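Local atomic coordinates of YkuI protein (Bacillus subtilis, PDB entry 2BAS), a protein that probably acts as a cyclic-guanylate-specific phosphodiesterase, pairing an EAL domain that binds the second messenger cyclic di-GMP with an associated C-terminal signalling domain. Residues V88-R91 with I92-Q95; L274-E277 with F278-I282. All coordinates share one frame; numbering follows the deposited sequence.

Contact 1: V88-R91 with I92-Q95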
# COMPACT_ATOMS: atom_id res chain seq x y z
N VAL A 88 -19.13 -14.63 -31.02
CA VAL A 88 -19.88 -15.14 -29.89
C VAL A 88 -20.08 -14.01 -28.86
O VAL A 88 -21.19 -13.78 -28.40
CB VAL A 88 -19.17 -16.36 -29.26
CG1 VAL A 88 -19.91 -16.84 -28.01
CG2 VAL A 88 -19.07 -17.49 -30.28
N ASP A 89 -19.00 -13.32 -28.53
CA ASP A 89 -19.04 -12.23 -27.56
C ASP A 89 -20.10 -11.19 -27.91
O ASP A 89 -20.90 -10.80 -27.05
CB ASP A 89 -17.67 -11.57 -27.45
CG ASP A 89 -17.56 -10.63 -26.27
OD1 ASP A 89 -17.94 -11.02 -25.14
OD2 ASP A 89 -17.06 -9.49 -26.50
N ASN A 90 -20.13 -10.76 -29.16
CA ASN A 90 -21.13 -9.82 -29.65
C ASN A 90 -22.58 -10.29 -29.48
O ASN A 90 -23.46 -9.51 -29.12
CB ASN A 90 -20.84 -9.41 -31.11
CG ASN A 90 -19.61 -8.49 -31.23
OD1 ASN A 90 -19.22 -7.81 -30.28
ND2 ASN A 90 -19.01 -8.46 -32.42
N ARG A 91 -22.83 -11.57 -29.72
CA ARG A 91 -24.17 -12.11 -29.53
C ARG A 91 -24.59 -11.97 -28.06
O ARG A 91 -25.64 -11.41 -27.76
CB ARG A 91 -24.28 -13.56 -30.03
CG ARG A 91 -25.70 -14.15 -30.03
CD ARG A 91 -26.59 -13.53 -31.10
NE ARG A 91 -26.22 -14.00 -32.43
CZ ARG A 91 -26.82 -15.01 -33.07
NH1 ARG A 91 -26.40 -15.37 -34.27
NH2 ARG A 91 -27.84 -15.65 -32.51
N ILE A 92 -23.74 -12.45 -27.16
CA ILE A 92 -24.03 -12.36 -25.73
C ILE A 92 -24.31 -10.93 -25.26
O ILE A 92 -25.35 -10.69 -24.64
CB ILE A 92 -22.89 -12.95 -24.89
CG1 ILE A 92 -22.71 -14.44 -25.20
CG2 ILE A 92 -23.16 -12.75 -23.39
CD1 ILE A 92 -21.35 -14.96 -24.72
N ILE A 93 -23.39 -10.01 -25.55
CA ILE A 93 -23.51 -8.60 -25.13
C ILE A 93 -24.82 -7.96 -25.56
O ILE A 93 -25.52 -7.35 -24.75
CB ILE A 93 -22.34 -7.73 -25.63
CG1 ILE A 93 -21.00 -8.29 -25.15
CG2 ILE A 93 -22.47 -6.30 -25.14
CD1 ILE A 93 -19.78 -7.76 -25.92
N ARG A 94 -25.15 -8.09 -26.85
CA ARG A 94 -26.37 -7.53 -27.41
C ARG A 94 -27.65 -8.06 -26.75
O ARG A 94 -28.55 -7.28 -26.44
CB ARG A 94 -26.42 -7.72 -28.92
CG ARG A 94 -25.42 -6.85 -29.65
CD ARG A 94 -25.34 -7.20 -31.13
NE ARG A 94 -24.26 -6.44 -31.75
CZ ARG A 94 -24.38 -5.21 -32.25
NH1 ARG A 94 -25.55 -4.57 -32.24
NH2 ARG A 94 -23.31 -4.61 -32.76
N GLN A 95 -27.72 -9.36 -26.51
CA GLN A 95 -28.86 -9.92 -25.80
C GLN A 95 -28.97 -9.32 -24.42
O GLN A 95 -30.07 -9.01 -23.96
CB GLN A 95 -28.73 -11.43 -25.67
CG GLN A 95 -29.00 -12.20 -26.94
CD GLN A 95 -28.87 -13.68 -26.73
OE1 GLN A 95 -29.57 -14.27 -25.90
NE2 GLN A 95 -27.96 -14.30 -27.47
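Ile-93 and Asp-89 meet one helical turn apart, the isoleucine reaching back along the helix until its methyl end, CD1, lies 3.3 Å from the carboxylate oxygen OD2 of Asp-89. The first torsion of Ile-93 (chi1 -58°) keeps CG1 beside its own backbone N and so turns this branch toward the preceding turn. The apolar pair is Val-88 CG1 against Ile-92 CD1, 4.1 Å apart, the two chains crossing obliquely under a cover from Leu-71 and Phe-75. The backbone bonds are regular i to i+4 links: Ile-92 N gives to Val-88 O at 3.1 Å with an N-H...O angle of 172°, and Ile-93 N to Asp-89 O at 3.0 Å. The same ladder continues from Arg-94 N to Asn-90 O and from Gln-95 N to Arg-91 O.

On the polar flank, Gln-95 NE2 comes within 3.4 Å of Arg-91 CG, the aliphatic part of the arginine, with the amide and guanidinium planes 51° apart. Arg-91 forms a salt bridge with Asp-36 and Arg-94 one with Glu-132 of helix 124-135; Gln-95 NE2 hydrogen-bonds to Val-38 O, and Asp-89 OD2 to Gln-113 NE2. An alanine in place of Asp-89 would remove the carboxylate, probably leaving Gln-113 NE2 without this acceptor and opening a gap beside the Ile-93 methyl. Helix 82-100, which packs outside the barrel-like EAL sheet, thus divides its chemistry: isoleucine and valine against the neighbouring loops, strand and helices, and charged and amide ends tying it to separate elements around it.

Contact 2: L274-E277 with F278-I282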
# COMPACT_ATOMS: atom_id res chain seq x y z
N LEU A 274 -28.25 -9.45 4.81
CA LEU A 274 -27.05 -8.61 4.89
C LEU A 274 -27.10 -7.60 6.04
O LEU A 274 -26.12 -7.45 6.77
CB LEU A 274 -26.78 -7.89 3.56
CG LEU A 274 -26.32 -8.72 2.35
CD1 LEU A 274 -26.15 -7.84 1.10
CD2 LEU A 274 -25.02 -9.47 2.65
N LYS A 275 -28.24 -6.92 6.20
CA LYS A 275 -28.42 -5.94 7.28
C LYS A 275 -28.05 -6.47 8.66
O LYS A 275 -27.33 -5.80 9.41
CB LYS A 275 -29.85 -5.38 7.29
CG LYS A 275 -30.03 -4.00 6.64
CD LYS A 275 -29.92 -2.84 7.64
CE LYS A 275 -28.47 -2.49 7.98
NZ LYS A 275 -28.37 -1.39 8.98
N THR A 276 -28.52 -7.68 8.98
CA THR A 276 -28.21 -8.29 10.28
C THR A 276 -26.81 -8.88 10.30
O THR A 276 -26.11 -8.78 11.31
CB THR A 276 -29.23 -9.39 10.69
OG1 THR A 276 -28.96 -10.61 9.98
CG2 THR A 276 -30.68 -8.95 10.46
N GLU A 277 -26.39 -9.48 9.19
CA GLU A 277 -25.07 -10.10 9.12
C GLU A 277 -23.96 -9.05 9.31
O GLU A 277 -22.90 -9.37 9.87
CB GLU A 277 -24.91 -10.89 7.82
CG GLU A 277 -23.77 -11.90 7.84
CD GLU A 277 -24.07 -13.16 7.02
OE1 GLU A 277 -23.73 -14.26 7.51
OE2 GLU A 277 -24.64 -13.05 5.91
N PHE A 278 -24.22 -7.82 8.89
CA PHE A 278 -23.27 -6.73 9.11
C PHE A 278 -23.25 -6.27 10.57
O PHE A 278 -22.19 -5.88 11.07
CB PHE A 278 -23.51 -5.54 8.16
CG PHE A 278 -23.19 -5.83 6.71
CD1 PHE A 278 -22.38 -6.91 6.34
CD2 PHE A 278 -23.68 -4.99 5.70
CE1 PHE A 278 -22.08 -7.17 5.00
CE2 PHE A 278 -23.38 -5.24 4.36
CZ PHE A 278 -22.58 -6.33 4.01
N HIS A 279 -24.41 -6.30 11.23
CA HIS A 279 -24.49 -5.92 12.64
C HIS A 279 -23.63 -6.80 13.53
O HIS A 279 -23.09 -6.34 14.54
CB HIS A 279 -25.94 -5.94 13.15
CG HIS A 279 -26.71 -4.70 12.83
ND1 HIS A 279 -27.76 -4.68 11.93
CD2 HIS A 279 -26.58 -3.43 13.29
CE1 HIS A 279 -28.25 -3.46 11.86
NE2 HIS A 279 -27.55 -2.67 12.67
N GLN A 280 -23.51 -8.08 13.17
CA GLN A 280 -22.62 -8.99 13.86
C GLN A 280 -21.19 -8.49 13.67
O GLN A 280 -20.45 -8.36 14.65
CB GLN A 280 -22.77 -10.42 13.35
CG GLN A 280 -24.17 -11.01 13.51
CD GLN A 280 -24.37 -12.31 12.74
OE1 GLN A 280 -23.70 -13.31 13.00
NE2 GLN A 280 -25.30 -12.30 11.78
N PHE A 281 -20.83 -8.18 12.42
CA PHE A 281 -19.51 -7.63 12.08
C PHE A 281 -19.18 -6.35 12.86
O PHE A 281 -18.05 -6.20 13.34
CB PHE A 281 -19.38 -7.34 10.58
CG PHE A 281 -19.56 -8.54 9.68
CD1 PHE A 281 -20.14 -8.39 8.43
CD2 PHE A 281 -19.15 -9.81 10.08
CE1 PHE A 281 -20.31 -9.48 7.59
CE2 PHE A 281 -19.33 -10.91 9.23
CZ PHE A 281 -19.91 -10.74 7.99
N ILE A 282 -20.15 -5.45 12.96
CA ILE A 282 -19.97 -4.19 13.69
C ILE A 282 -19.69 -4.44 15.17
O ILE A 282 -18.69 -3.96 15.70
CB ILE A 282 -21.18 -3.23 13.51
CG1 ILE A 282 -21.28 -2.79 12.04
CG2 ILE A 282 -21.06 -2.02 14.44
CD1 ILE A 282 -22.57 -2.05 11.71
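The carbonyl oxygen O of Glu-277 lies 3.2 Å above the plane of the Phe-281 ring, over its centre. The chi1 of Phe-281, -60°, sets CG beside its own backbone N and thereby swings the ring back over the preceding turn. Glu-277 CG also reaches that ring, 4.0 Å from CZ, and its carboxylate lies nearly parallel to the ring, the planes 6° apart. The acid's OE1 is hydrogen-bonded to the hydroxyl of Tyr-256.

Apolar contact continues with Leu-274, whose CD2 comes to 4.2 Å from Phe-278 CZ. Leu-274 O lies over one face of the same ring, 3.3 Å from CG, while Trp-245 stacks with the ring from helix 238-246. Phe-278 and Phe-281 each present CE1 at the edge of the other.

All of this is carried by one stretch of helix 271-311, the long helix that leaves the EAL domain and runs on toward the C-terminal domain with its antiparallel sheet. Its main-chain bonds are uneven. Phe-278 N to Leu-274 O is ordinary at 2.9 Å, whereas Phe-281 N to Glu-277 O is long and weak.

Lys-275 O receives two weak hydrogen bonds from His-279: the backbone N donates at 3.5 Å, and the imidazole nitrogen ND1 at 2.8 Å but with a bent N-H...O angle of 118°. The lysine chain, bent at chi2 and chi3, brings NZ to 3.5 Å from His-279 CE1. That ammonium's salt bridge goes to Asp-344 of the second subunit, and Glu-342 of the second subunit packs against His-279, placing this side of the helix at the dimer interface.

Both contacts are local i to i+4 arrangements within a single helix, helix 82-100 for contact 1 and helix 271-311 for contact 2; they share no element, and their centres lie about 38 Å apart. Each is partly buried, with three buried touching residues, but contact 2 has two exposed ones and contact 1 none. Aliphatic residues fill the inner side of contact 1, and its charges pair within the EAL domain of its own chain. Contact 2 instead turns phenylalanines toward the EAL domain and a lysine and histidine toward the second subunit, in keeping with a helix that joins two domains and meets a neighbouring chain.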